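Local coordinates for hypothetical protein TTHA0303 (Thermus thermophilus, PDB 2YQY) that is of unknown function but folds as a DinB-like four-helix bundle with an exposed histidine triad, an arrangement consistent with metal binding, at residues Leu17-Arg21 with Leu113-Arg117; Ala23-Leu27 with Leu160-Gln164; His53-Glu58 with His155-His159; Val64-Arg69 with Asn131-Phe135. All coordinates share one frame; numbering follows the deposited sequence.

Contact 1 (Leu17-Arg21 with Leu113-Arg117); sequences LEASR and LDRAR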
loop_
_atom_site.group_PDB
_atom_site.type_symbol
_atom_site.label_atom_id
_atom_site.label_comp_id
_atom_site.label_asym_id
_atom_site.label_seq_id
_atom_site.Cartn_x
_atom_site.Cartn_y
_atom_site.Cartn_z
ATOM N N LEU A 17 4.670 -7.602 1.996
ATOM C CA LEU A 17 4.042 -6.696 1.049
ATOM C C LEU A 17 3.862 -7.418 -0.291
ATOM O O LEU A 17 2.851 -7.248 -0.983
ATOM C CB LEU A 17 4.919 -5.446 0.858
ATOM C CG LEU A 17 4.683 -4.275 1.777
ATOM C CD1 LEU A 17 5.875 -3.346 1.733
ATOM C CD2 LEU A 17 3.383 -3.544 1.345
ATOM N N GLU A 18 4.854 -8.222 -0.657
ATOM C CA GLU A 18 4.771 -9.021 -1.877
ATOM C C GLU A 18 3.610 -10.021 -1.866
ATOM O O GLU A 18 2.873 -10.096 -2.873
ATOM C CB GLU A 18 6.154 -9.617 -2.219
ATOM C CG GLU A 18 7.133 -8.422 -2.352
ATOM C CD GLU A 18 8.489 -8.754 -2.879
ATOM O OE1 GLU A 18 9.144 -9.652 -2.301
ATOM O OE2 GLU A 18 8.914 -8.078 -3.850
ATOM N N ALA A 19 3.410 -10.705 -0.729
ATOM C CA ALA A 19 2.326 -11.660 -0.514
ATOM C C ALA A 19 0.941 -11.014 -0.480
ATOM O O ALA A 19 0.001 -11.526 -1.095
ATOM C CB ALA A 19 2.574 -12.483 0.801
ATOM N N SER A 20 0.788 -9.914 0.258
ATOM C CA SER A 20 -0.513 -9.282 0.407
ATOM C C SER A 20 -0.957 -8.682 -0.944
ATOM O O SER A 20 -2.143 -8.637 -1.244
ATOM C CB SER A 20 -0.523 -8.248 1.566
ATOM O OG SER A 20 0.484 -7.239 1.410
ATOM N N ARG A 21 -0.000 -8.236 -1.755
ATOM C CA ARG A 21 -0.302 -7.733 -3.079
ATOM C C ARG A 21 -0.815 -8.821 -4.025
ATOM O O ARG A 21 -1.803 -8.604 -4.747
ATOM C CB ARG A 21 0.874 -6.944 -3.679
ATOM C CG ARG A 21 0.620 -6.401 -5.105
ATOM C CD ARG A 21 -0.662 -5.516 -5.181
ATOM N NE ARG A 21 -0.638 -4.400 -4.229
ATOM C CZ ARG A 21 -0.314 -3.158 -4.562
ATOM N NH1 ARG A 21 0.009 -2.874 -5.830
ATOM N NH2 ARG A 21 -0.320 -2.194 -3.637
ATOM N N LEU A 113 -2.371 0.635 -8.937
ATOM C CA LEU A 113 -1.663 -0.264 -8.028
ATOM C C LEU A 113 -0.266 -0.630 -8.562
ATOM O O LEU A 113 0.709 -0.555 -7.813
ATOM C CB LEU A 113 -2.509 -1.511 -7.754
ATOM C CG LEU A 113 -3.727 -1.292 -6.838
ATOM C CD1 LEU A 113 -4.736 -2.444 -7.009
ATOM C CD2 LEU A 113 -3.278 -1.181 -5.383
ATOM N N ASP A 114 -0.174 -0.986 -9.843
ATOM C CA ASP A 114 1.088 -1.450 -10.415
ATOM C C ASP A 114 2.123 -0.346 -10.404
ATOM O O ASP A 114 3.277 -0.577 -10.061
ATOM C CB ASP A 114 0.905 -1.972 -11.841
ATOM C CG ASP A 114 0.242 -3.343 -11.876
ATOM O OD1 ASP A 114 0.097 -3.966 -10.803
ATOM O OD2 ASP A 114 -0.150 -3.799 -12.967
ATOM N N ARG A 115 1.703 0.846 -10.803
ATOM C CA ARG A 115 2.607 1.994 -10.883
ATOM C C ARG A 115 3.180 2.361 -9.510
ATOM O O ARG A 115 4.384 2.524 -9.363
ATOM C CB ARG A 115 1.879 3.196 -11.478
ATOM C CG ARG A 115 2.797 4.356 -11.788
ATOM N N ALA A 116 2.309 2.507 -8.518
ATOM C CA ALA A 116 2.748 2.904 -7.172
ATOM C C ALA A 116 3.649 1.838 -6.554
ATOM O O ALA A 116 4.653 2.147 -5.892
ATOM C CB ALA A 116 1.521 3.207 -6.281
ATOM N N ARG A 117 3.308 0.569 -6.797
ATOM C CA ARG A 117 4.096 -0.556 -6.284
ATOM C C ARG A 117 5.472 -0.614 -6.957
ATOM O O ARG A 117 6.460 -0.839 -6.264
ATOM C CB ARG A 117 3.344 -1.903 -6.422
ATOM C CG ARG A 117 4.199 -3.147 -6.041
ATOM C CD ARG A 117 4.741 -3.104 -4.590
ATOM N NE ARG A 117 3.671 -3.073 -3.589
ATOM C CZ ARG A 117 3.237 -4.135 -2.902
ATOM N NH1 ARG A 117 3.766 -5.349 -3.124
ATOM N NH2 ARG A 117 2.274 -3.984 -1.987
HETATM O O HOH W 1 0.712 -4.295 -8.152
HETATM O O HOH W 2 0.483 0.105 -5.021
#
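Arg21 and Arg117 reach toward each other from antiparallel helices and slide past one another, each ending at the backbone of the opposite helix. Arg21 can be followed outward. Arg21 CB lies 3.3 Å from Arg117 NH1, and Arg21 CG rests over one face of the Arg117 guanidinium. With CG anti to the backbone N (chi1 179°), the Arg21 chain then bends at both chi2 and chi3, which carries the head group across to Leu113. Arg21 NE is taken by a salt bridge to Glu156. Leu113 CD2 packs against one face of the Arg21 guanidinium, 3.7 Å from Arg21 CZ, while Arg117 covers the other. Arg21 NH1 makes a weak hydrogen bond of 3.1 Å to Leu113 O and donates to a water that in turn donates to Asp114 OD1; through a second water Arg21 NH2 also reaches Leu113 O. This is the interior of a four-helix bundle, here spaced by long polar chains: the segment axes approach no closer than 13.1 Å. Arg21 NH2 and Arg117 NH2 stand 3.6 Å apart, but Arg21 is bridged to Glu156 and Arg117 to Glu58 and Glu156, and these carboxylates probably offset the like charges. Arg117 NH1 donates to Leu17 O at 3.0 Å; the oxygen lies in the guanidinium plane, whereas the nitrogen stands above the carbonyl plane. Arg21 N, 3.1 Å from the same Leu17 O, comes from the opposite face.

Contact 2 (Ala23-Leu27 with Leu160-Gln164); sequences ALLAL and LKALQ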
loop_
_atom_site.group_PDB
_atom_site.type_symbol
_atom_site.label_atom_id
_atom_site.label_comp_id
_atom_site.label_asym_id
_atom_site.label_seq_id
_atom_site.Cartn_x
_atom_site.Cartn_y
_atom_site.Cartn_z
ATOM N N ALA A 23 -2.427 -11.437 -3.038
ATOM C CA ALA A 23 -3.741 -11.724 -2.460
ATOM C C ALA A 23 -4.757 -10.650 -2.901
ATOM O O ALA A 23 -5.862 -10.962 -3.335
ATOM C CB ALA A 23 -3.633 -11.822 -0.930
ATOM N N LEU A 24 -4.365 -9.381 -2.805
ATOM C CA LEU A 24 -5.233 -8.279 -3.216
ATOM C C LEU A 24 -5.574 -8.335 -4.704
ATOM O O LEU A 24 -6.735 -8.173 -5.079
ATOM C CB LEU A 24 -4.585 -6.903 -2.881
ATOM C CG LEU A 24 -5.393 -5.686 -3.388
ATOM C CD1 LEU A 24 -6.775 -5.655 -2.742
ATOM C CD2 LEU A 24 -4.666 -4.363 -3.088
ATOM N N LEU A 25 -4.560 -8.488 -5.555
ATOM C CA LEU A 25 -4.809 -8.476 -7.000
ATOM C C LEU A 25 -5.744 -9.606 -7.410
ATOM O O LEU A 25 -6.622 -9.392 -8.258
ATOM C CB LEU A 25 -3.516 -8.544 -7.804
ATOM C CG LEU A 25 -2.575 -7.357 -7.689
ATOM C CD1 LEU A 25 -1.363 -7.617 -8.575
ATOM C CD2 LEU A 25 -3.268 -6.056 -8.079
ATOM N N ALA A 26 -5.574 -10.785 -6.790
ATOM C CA ALA A 26 -6.408 -11.972 -7.104
ATOM C C ALA A 26 -7.876 -11.772 -6.656
ATOM O O ALA A 26 -8.820 -12.075 -7.397
ATOM C CB ALA A 26 -5.801 -13.236 -6.465
ATOM N N LEU A 27 -8.048 -11.259 -5.441
ATOM C CA LEU A 27 -9.354 -10.857 -4.929
ATOM C C LEU A 27 -10.070 -9.899 -5.886
ATOM O O LEU A 27 -11.249 -10.129 -6.242
ATOM C CB LEU A 27 -9.217 -10.242 -3.527
ATOM C CG LEU A 27 -10.503 -9.738 -2.881
ATOM C CD1 LEU A 27 -10.418 -9.698 -1.325
ATOM C CD2 LEU A 27 -10.899 -8.359 -3.445
ATOM N N LEU A 160 -6.713 -5.318 2.822
ATOM C CA LEU A 160 -7.015 -6.656 2.311
ATOM C C LEU A 160 -7.961 -7.437 3.248
ATOM O O LEU A 160 -8.958 -7.992 2.817
ATOM C CB LEU A 160 -5.702 -7.430 2.100
ATOM C CG LEU A 160 -5.798 -8.906 1.683
ATOM C CD1 LEU A 160 -6.500 -9.026 0.302
ATOM C CD2 LEU A 160 -4.394 -9.535 1.715
ATOM N N LYS A 161 -7.630 -7.479 4.533
ATOM C CA LYS A 161 -8.491 -8.102 5.539
ATOM C C LYS A 161 -9.933 -7.549 5.557
ATOM O O LYS A 161 -10.909 -8.323 5.693
ATOM C CB LYS A 161 -7.848 -7.945 6.910
ATOM C CG LYS A 161 -8.134 -9.034 7.864
ATOM C CD LYS A 161 -7.286 -8.827 9.103
ATOM C CE LYS A 161 -5.815 -9.128 8.850
ATOM N NZ LYS A 161 -5.391 -10.335 9.625
ATOM N N ALA A 162 -10.066 -6.227 5.450
ATOM C CA ALA A 162 -11.383 -5.573 5.404
ATOM C C ALA A 162 -12.198 -5.994 4.165
ATOM O O ALA A 162 -13.381 -6.303 4.265
ATOM C CB ALA A 162 -11.225 -4.065 5.458
ATOM N N LEU A 163 -11.543 -6.017 3.008
ATOM C CA LEU A 163 -12.139 -6.531 1.775
ATOM C C LEU A 163 -12.530 -8.009 1.887
ATOM O O LEU A 163 -13.663 -8.348 1.587
ATOM C CB LEU A 163 -11.203 -6.307 0.595
ATOM C CG LEU A 163 -10.949 -4.859 0.162
ATOM C CD1 LEU A 163 -10.104 -4.904 -1.065
ATOM C CD2 LEU A 163 -12.270 -4.160 -0.116
ATOM N N GLN A 164 -11.624 -8.887 2.339
ATOM C CA GLN A 164 -12.004 -10.298 2.557
ATOM C C GLN A 164 -13.208 -10.432 3.502
ATOM O O GLN A 164 -14.103 -11.270 3.273
ATOM C CB GLN A 164 -10.840 -11.094 3.106
ATOM C CG GLN A 164 -9.682 -11.205 2.136
ATOM C CD GLN A 164 -8.399 -11.626 2.813
ATOM O OE1 GLN A 164 -8.145 -11.311 3.983
ATOM N NE2 GLN A 164 -7.561 -12.331 2.057
#
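Part of the hydrophobic seam of the four-helix bundle, the meeting of Leu24 and Leu27 with Leu160 and Leu163 joins helix 10-30 to helix 153-165. Leu160 works as a two-pronged wedge. Leu160 CD2 presses on Ala23 CB at 3.6 Å, while Leu160 CD1 lies against the backbone of Leu24, 3.8 Å from Leu24 N. Carrying CG anti to the backbone N (chi1 175°), Leu160 directs both methyls at the turn formed by Ala23 and Leu24. The two segments run in roughly the same direction, inclined by 31°, with their axes 10.6 Å apart. No hydrogen bond joins them; the contact is made by apolar groups of two helices that lie side by side in the bundle though distant in sequence. One turn further on the roles are exchanged and Leu27 becomes the intruder. Leu27 CD1 does the touching, reaching Leu163 CB at 4.0 Å and Gln164 CG at 3.8 Å, and it also comes within 4.3 Å of Leu160 CD1. Gln164 thus contributes the aliphatic root of its side chain. On the inner side, Leu24 and Leu163 meet through their CD1 methyls, 3.8 Å apart, the two chains crossing at a slant. Leu163 goes on to touch Pro47 and Val50, drawing helix 47-71 into the same apolar layer, whereas Ala23 and Gln164 lie toward the surface.

Contact 3 (His53-Glu58 with His155-His159); sequences HVALVE and HEAHH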
loop_
_atom_site.group_PDB
_atom_site.type_symbol
_atom_site.label_atom_id
_atom_site.label_comp_id
_atom_site.label_asym_id
_atom_site.label_seq_id
_atom_site.Cartn_x
_atom_site.Cartn_y
_atom_site.Cartn_z
ATOM N N HIS A 53 -7.056 3.675 -2.578
ATOM C CA HIS A 53 -6.439 4.151 -1.328
ATOM C C HIS A 53 -5.096 3.463 -1.027
ATOM O O HIS A 53 -4.119 4.116 -0.714
ATOM C CB HIS A 53 -7.394 3.942 -0.145
ATOM C CG HIS A 53 -6.814 4.337 1.188
ATOM N ND1 HIS A 53 -6.551 5.643 1.533
ATOM C CD2 HIS A 53 -6.455 3.587 2.256
ATOM C CE1 HIS A 53 -6.028 5.683 2.748
ATOM N NE2 HIS A 53 -5.978 4.446 3.216
ATOM N N VAL A 54 -5.074 2.139 -1.115
ATOM C CA VAL A 54 -3.861 1.381 -0.969
ATOM C C VAL A 54 -2.746 1.892 -1.915
ATOM O O VAL A 54 -1.617 2.103 -1.471
ATOM C CB VAL A 54 -4.119 -0.152 -1.184
ATOM C CG1 VAL A 54 -2.789 -0.907 -1.396
ATOM C CG2 VAL A 54 -4.936 -0.725 0.015
ATOM N N ALA A 55 -3.060 2.027 -3.211
ATOM C CA ALA A 55 -2.144 2.567 -4.188
ATOM C C ALA A 55 -1.636 3.978 -3.805
ATOM O O ALA A 55 -0.429 4.252 -3.906
ATOM C CB ALA A 55 -2.804 2.588 -5.590
ATOM N N LEU A 56 -2.529 4.883 -3.398
ATOM C CA LEU A 56 -2.083 6.281 -3.095
ATOM C C LEU A 56 -1.106 6.270 -1.880
ATOM O O LEU A 56 -0.077 6.983 -1.867
ATOM C CB LEU A 56 -3.271 7.211 -2.844
ATOM C CG LEU A 56 -4.168 7.364 -4.084
ATOM C CD1 LEU A 56 -5.469 8.178 -3.798
ATOM C CD2 LEU A 56 -3.366 7.959 -5.265
ATOM N N VAL A 57 -1.407 5.437 -0.892
ATOM C CA VAL A 57 -0.563 5.376 0.288
ATOM C C VAL A 57 0.815 4.796 -0.076
ATOM O O VAL A 57 1.831 5.239 0.478
ATOM C CB VAL A 57 -1.254 4.639 1.460
ATOM C CG1 VAL A 57 -0.265 4.356 2.617
ATOM C CG2 VAL A 57 -2.494 5.473 1.973
ATOM N N GLU A 58 0.875 3.837 -0.993
ATOM C CA GLU A 58 2.183 3.302 -1.419
ATOM C C GLU A 58 2.958 4.339 -2.212
ATOM O O GLU A 58 4.155 4.442 -2.086
ATOM C CB GLU A 58 2.040 2.079 -2.313
ATOM C CG GLU A 58 1.411 0.922 -1.595
ATOM C CD GLU A 58 1.927 -0.446 -2.013
ATOM O OE1 GLU A 58 2.471 -0.616 -3.142
ATOM O OE2 GLU A 58 1.739 -1.359 -1.193
ATOM N N HIS A 155 -0.525 -1.595 6.350
ATOM C CA HIS A 155 -1.617 -0.876 5.673
ATOM C C HIS A 155 -2.323 -1.770 4.642
ATOM O O HIS A 155 -3.538 -1.874 4.631
ATOM C CB HIS A 155 -1.082 0.390 4.968
ATOM C CG HIS A 155 -2.161 1.239 4.383
ATOM N ND1 HIS A 155 -2.279 1.476 3.030
ATOM C CD2 HIS A 155 -3.167 1.920 4.971
ATOM C CE1 HIS A 155 -3.323 2.253 2.811
ATOM N NE2 HIS A 155 -3.876 2.546 3.972
ATOM N N GLU A 156 -1.551 -2.369 3.747
ATOM C CA GLU A 156 -2.131 -3.278 2.782
ATOM C C GLU A 156 -2.765 -4.493 3.447
ATOM O O GLU A 156 -3.862 -4.917 3.005
ATOM C CB GLU A 156 -1.135 -3.727 1.732
ATOM C CG GLU A 156 -1.834 -4.546 0.633
ATOM C CD GLU A 156 -0.946 -4.774 -0.544
ATOM O OE1 GLU A 156 0.108 -5.441 -0.394
ATOM O OE2 GLU A 156 -1.304 -4.278 -1.631
ATOM N N ALA A 157 -2.136 -5.036 4.511
ATOM C CA ALA A 157 -2.727 -6.195 5.196
ATOM C C ALA A 157 -4.097 -5.819 5.794
ATOM O O ALA A 157 -5.088 -6.541 5.679
ATOM C CB ALA A 157 -1.765 -6.776 6.277
ATOM N N HIS A 158 -4.145 -4.657 6.415
ATOM C CA HIS A 158 -5.370 -4.176 7.021
ATOM C C HIS A 158 -6.520 -4.045 5.977
ATOM O O HIS A 158 -7.665 -4.515 6.207
ATOM C CB HIS A 158 -5.123 -2.826 7.688
ATOM C CG HIS A 158 -6.388 -2.162 8.121
ATOM N ND1 HIS A 158 -6.930 -2.343 9.376
ATOM C CD2 HIS A 158 -7.253 -1.372 7.442
ATOM C CE1 HIS A 158 -8.072 -1.682 9.459
ATOM N NE2 HIS A 158 -8.299 -1.094 8.295
ATOM N N HIS A 159 -6.217 -3.435 4.827
ATOM C CA HIS A 159 -7.286 -3.187 3.822
ATOM C C HIS A 159 -7.685 -4.459 3.094
ATOM O O HIS A 159 -8.849 -4.676 2.819
ATOM C CB HIS A 159 -6.908 -2.038 2.886
ATOM C CG HIS A 159 -6.969 -0.704 3.582
ATOM N ND1 HIS A 159 -8.158 -0.136 3.977
ATOM C CD2 HIS A 159 -5.994 0.091 4.083
ATOM C CE1 HIS A 159 -7.917 0.976 4.652
ATOM N NE2 HIS A 159 -6.606 1.144 4.712
HETATM O O HOH W 3 -0.825 0.947 0.961
#
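The His155 ring lies between Val57 of the facing helix, over one face, and His159 CD2 of its own helix, over the other. CG anti to the backbone N (chi1 -174°) carries the imidazole across to Val57 and His53. Val57 CG1 makes a CH-pi contact, 3.9 Å from the His155 ring centroid, and Val57 CG2 approaches His155 CE1 to 3.4 Å. A water at the ring edge donates to Val54 O and lies 2.6 Å from His155 ND1. Deeper still is the buried part, where Val54 CG2 packs on His159 CB at 3.7 Å and Val54 CG1 on Glu156 OE2. The Glu156 carboxylate is well supplied, by Ser20, Arg21 and Arg117; Glu58, whose OE2 is 4.2 Å from Glu156 OE2, pairs with Arg117.

The other side is more open to solvent, yet the imidazole nitrogens come close there. His53 turns its edge to the face of His159 in an offset edge-to-face pair, centroids 5.0 Å apart and planes at 75°, and meets His155 obliquely. His53 NE2 lies 2.9 Å from His155 NE2, which is itself 3.2 Å from His159 NE2. No metal is bound to them in this structure. His53, His155 and His159 cluster, and are probably the exposed histidine triad for which this protein is known; His155, Glu156 and His159 fit an HExxH pattern, consistent with the metal sites of DinB-superfamily bundles.

Contact 4 (Val64-Arg69 with Asn131-Phe135); sequences VLRRLR and NPATF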
loop_
_atom_site.group_PDB
_atom_site.type_symbol
_atom_site.label_atom_id
_atom_site.label_comp_id
_atom_site.label_asym_id
_atom_site.label_seq_id
_atom_site.Cartn_x
_atom_site.Cartn_y
_atom_site.Cartn_z
ATOM N N VAL A 64 8.149 9.514 0.590
ATOM C CA VAL A 64 8.760 9.710 1.920
ATOM C C VAL A 64 10.115 9.052 1.921
ATOM O O VAL A 64 11.116 9.657 2.363
ATOM C CB VAL A 64 7.865 9.146 3.075
ATOM C CG1 VAL A 64 8.671 9.104 4.400
ATOM C CG2 VAL A 64 6.570 9.990 3.227
ATOM N N LEU A 65 10.173 7.810 1.410
ATOM C CA LEU A 65 11.455 7.118 1.347
ATOM C C LEU A 65 12.437 7.886 0.499
ATOM O O LEU A 65 13.630 7.934 0.821
ATOM C CB LEU A 65 11.287 5.690 0.803
ATOM C CG LEU A 65 10.502 4.689 1.703
ATOM C CD1 LEU A 65 10.338 3.290 1.064
ATOM C CD2 LEU A 65 11.167 4.571 3.047
ATOM N N ARG A 66 11.987 8.444 -0.617
ATOM C CA ARG A 66 12.887 9.242 -1.455
ATOM C C ARG A 66 13.394 10.460 -0.681
ATOM O O ARG A 66 14.556 10.795 -0.769
ATOM C CB ARG A 66 12.189 9.680 -2.737
ATOM C CG ARG A 66 13.077 10.488 -3.725
ATOM C CD ARG A 66 12.317 10.779 -5.038
ATOM N NE ARG A 66 11.124 11.576 -4.762
ATOM C CZ ARG A 66 10.172 11.879 -5.642
ATOM N NH1 ARG A 66 10.246 11.464 -6.892
ATOM N NH2 ARG A 66 9.141 12.626 -5.267
ATOM N N ARG A 67 12.524 11.152 0.037
ATOM C CA ARG A 67 13.006 12.307 0.860
ATOM C C ARG A 67 14.006 11.860 1.962
ATOM O O ARG A 67 15.063 12.487 2.167
ATOM C CB ARG A 67 11.820 13.011 1.501
ATOM C CG ARG A 67 12.112 14.407 2.020
ATOM C CD ARG A 67 10.876 14.973 2.788
ATOM N NE ARG A 67 11.096 16.432 2.939
ATOM C CZ ARG A 67 11.697 16.989 3.980
ATOM N NH1 ARG A 67 12.095 16.235 4.997
ATOM N NH2 ARG A 67 11.896 18.305 4.017
ATOM N N LEU A 68 13.713 10.741 2.625
ATOM C CA LEU A 68 14.615 10.247 3.685
ATOM C C LEU A 68 16.002 9.858 3.131
ATOM O O LEU A 68 17.029 10.025 3.814
ATOM C CB LEU A 68 13.960 9.082 4.444
ATOM C CG LEU A 68 12.807 9.583 5.348
ATOM C CD1 LEU A 68 12.056 8.417 5.995
ATOM C CD2 LEU A 68 13.341 10.563 6.432
ATOM N N ARG A 69 16.017 9.400 1.883
ATOM C CA ARG A 69 17.254 9.017 1.209
ATOM C C ARG A 69 18.046 10.272 0.880
ATOM O O ARG A 69 19.255 10.318 1.101
ATOM C CB ARG A 69 16.948 8.207 -0.047
ATOM C CG ARG A 69 18.149 7.586 -0.668
ATOM C CD ARG A 69 17.861 6.837 -1.982
ATOM N NE ARG A 69 16.764 7.352 -2.843
ATOM C CZ ARG A 69 16.939 8.076 -3.955
ATOM N NH1 ARG A 69 18.153 8.447 -4.337
ATOM N NH2 ARG A 69 15.902 8.437 -4.716
ATOM N N ASN A 131 18.783 3.690 8.217
ATOM C CA ASN A 131 18.771 5.165 8.172
ATOM C C ASN A 131 18.022 5.680 9.416
ATOM O O ASN A 131 16.865 5.308 9.611
ATOM C CB ASN A 131 18.096 5.622 6.867
ATOM C CG ASN A 131 18.079 7.161 6.680
ATOM O OD1 ASN A 131 18.560 7.918 7.532
ATOM N ND2 ASN A 131 17.547 7.611 5.542
ATOM N N PRO A 132 18.693 6.448 10.306
ATOM C CA PRO A 132 17.996 6.989 11.471
ATOM C C PRO A 132 17.064 8.173 11.220
ATOM O O PRO A 132 16.291 8.529 12.122
ATOM C CB PRO A 132 19.138 7.379 12.435
ATOM C CG PRO A 132 20.339 7.601 11.563
ATOM C CD PRO A 132 20.151 6.752 10.333
ATOM N N ALA A 133 17.117 8.768 10.023
ATOM C CA ALA A 133 16.322 9.965 9.711
ATOM C C ALA A 133 14.837 9.614 9.724
ATOM O O ALA A 133 14.469 8.510 9.301
ATOM C CB ALA A 133 16.741 10.556 8.362
ATOM N N THR A 134 13.993 10.552 10.172
ATOM C CA THR A 134 12.571 10.254 10.352
ATOM C C THR A 134 11.673 11.260 9.626
ATOM O O THR A 134 12.067 12.417 9.354
ATOM C CB THR A 134 12.125 10.139 11.846
ATOM O OG1 THR A 134 12.164 11.420 12.460
ATOM C CG2 THR A 134 12.959 9.131 12.657
ATOM N N PHE A 135 10.481 10.808 9.285
ATOM C CA PHE A 135 9.505 11.720 8.695
ATOM C C PHE A 135 8.162 11.362 9.357
ATOM O O PHE A 135 7.922 10.175 9.623
ATOM C CB PHE A 135 9.490 11.605 7.151
ATOM C CG PHE A 135 8.601 12.622 6.475
ATOM C CD1 PHE A 135 9.084 13.876 6.129
ATOM C CD2 PHE A 135 7.252 12.348 6.262
ATOM C CE1 PHE A 135 8.244 14.838 5.537
ATOM C CE2 PHE A 135 6.408 13.318 5.698
ATOM C CZ PHE A 135 6.891 14.548 5.336
#
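Phe135, Ala133 and Asn131 meet one side of the helical turn Val64-Arg69, combining an apolar patch with a single hydrogen bond. The apolar contacts centre on Leu68, which has the largest buried share on the helix side. Leu68 CD2 fits against the extended chain, 3.9 Å from Ala133 CB, 4.1 Å from Phe135 CB and 3.7 Å from Thr134 C, so that one methyl touches three successive residues. Val64 continues the patch: Val64 CG1 lies 3.8 Å from Phe135 CB, and CG2 approaches the ring obliquely near CD2. On the outer side Arg67 passes the same ring roughly at right angles. With the chain extended from CG to NE, Arg67 CD comes to 3.8 Å from Phe135 CE1, and the guanidinium is tilted by 50° to the ring.

The polar part belongs to Asn131. Asn131 ND2 donates to Leu68 O at 3.0 Å; the acceptor lies in the amide plane, but the donor stands above the carbonyl plane. At the other end of the amide, Asn131 OD1 accepts from Ala133 N at 3.0 Å, forming an Asx turn. Both ends of the amide are therefore held, which should fix its rotation, while Ala133 O is buried without a polar partner.

Around this meeting, Pro145 at the start of helix 145-149 touches Leu68 and Asn131, and Trp148 packs on Val64 and donates to Phe135 O. Phe135 opens strand 135-137, pairing with Leu143 through backbone bonds, while Arg69 turns to Glu123 of helix 106-126.

Overall arrangement
Contacts 1 and 3 share one buried charge network: their centres are 9 Å apart, and Arg21 NE reaches Glu156 OE2 at 2.7 Å while Ser20 OG lies 2.6 Å from Glu156 OE1. The glutamate within the HExxH pattern is thus held from behind by contact 1, with the histidine triad of contact 3 on the outer side. Contact 2 continues along helices 10-30 and 153-165, its centre 11 Å from that of contact 3, and Leu24 CD2 packs 3.7 Å from Glu156 OE2. Contact 4 stands apart, sharing helix 47-71 with contact 3 but centred about 19 Å from it; contacts 2 and 4, with centres 29 Å apart, lie on opposite sides of the chain's centre.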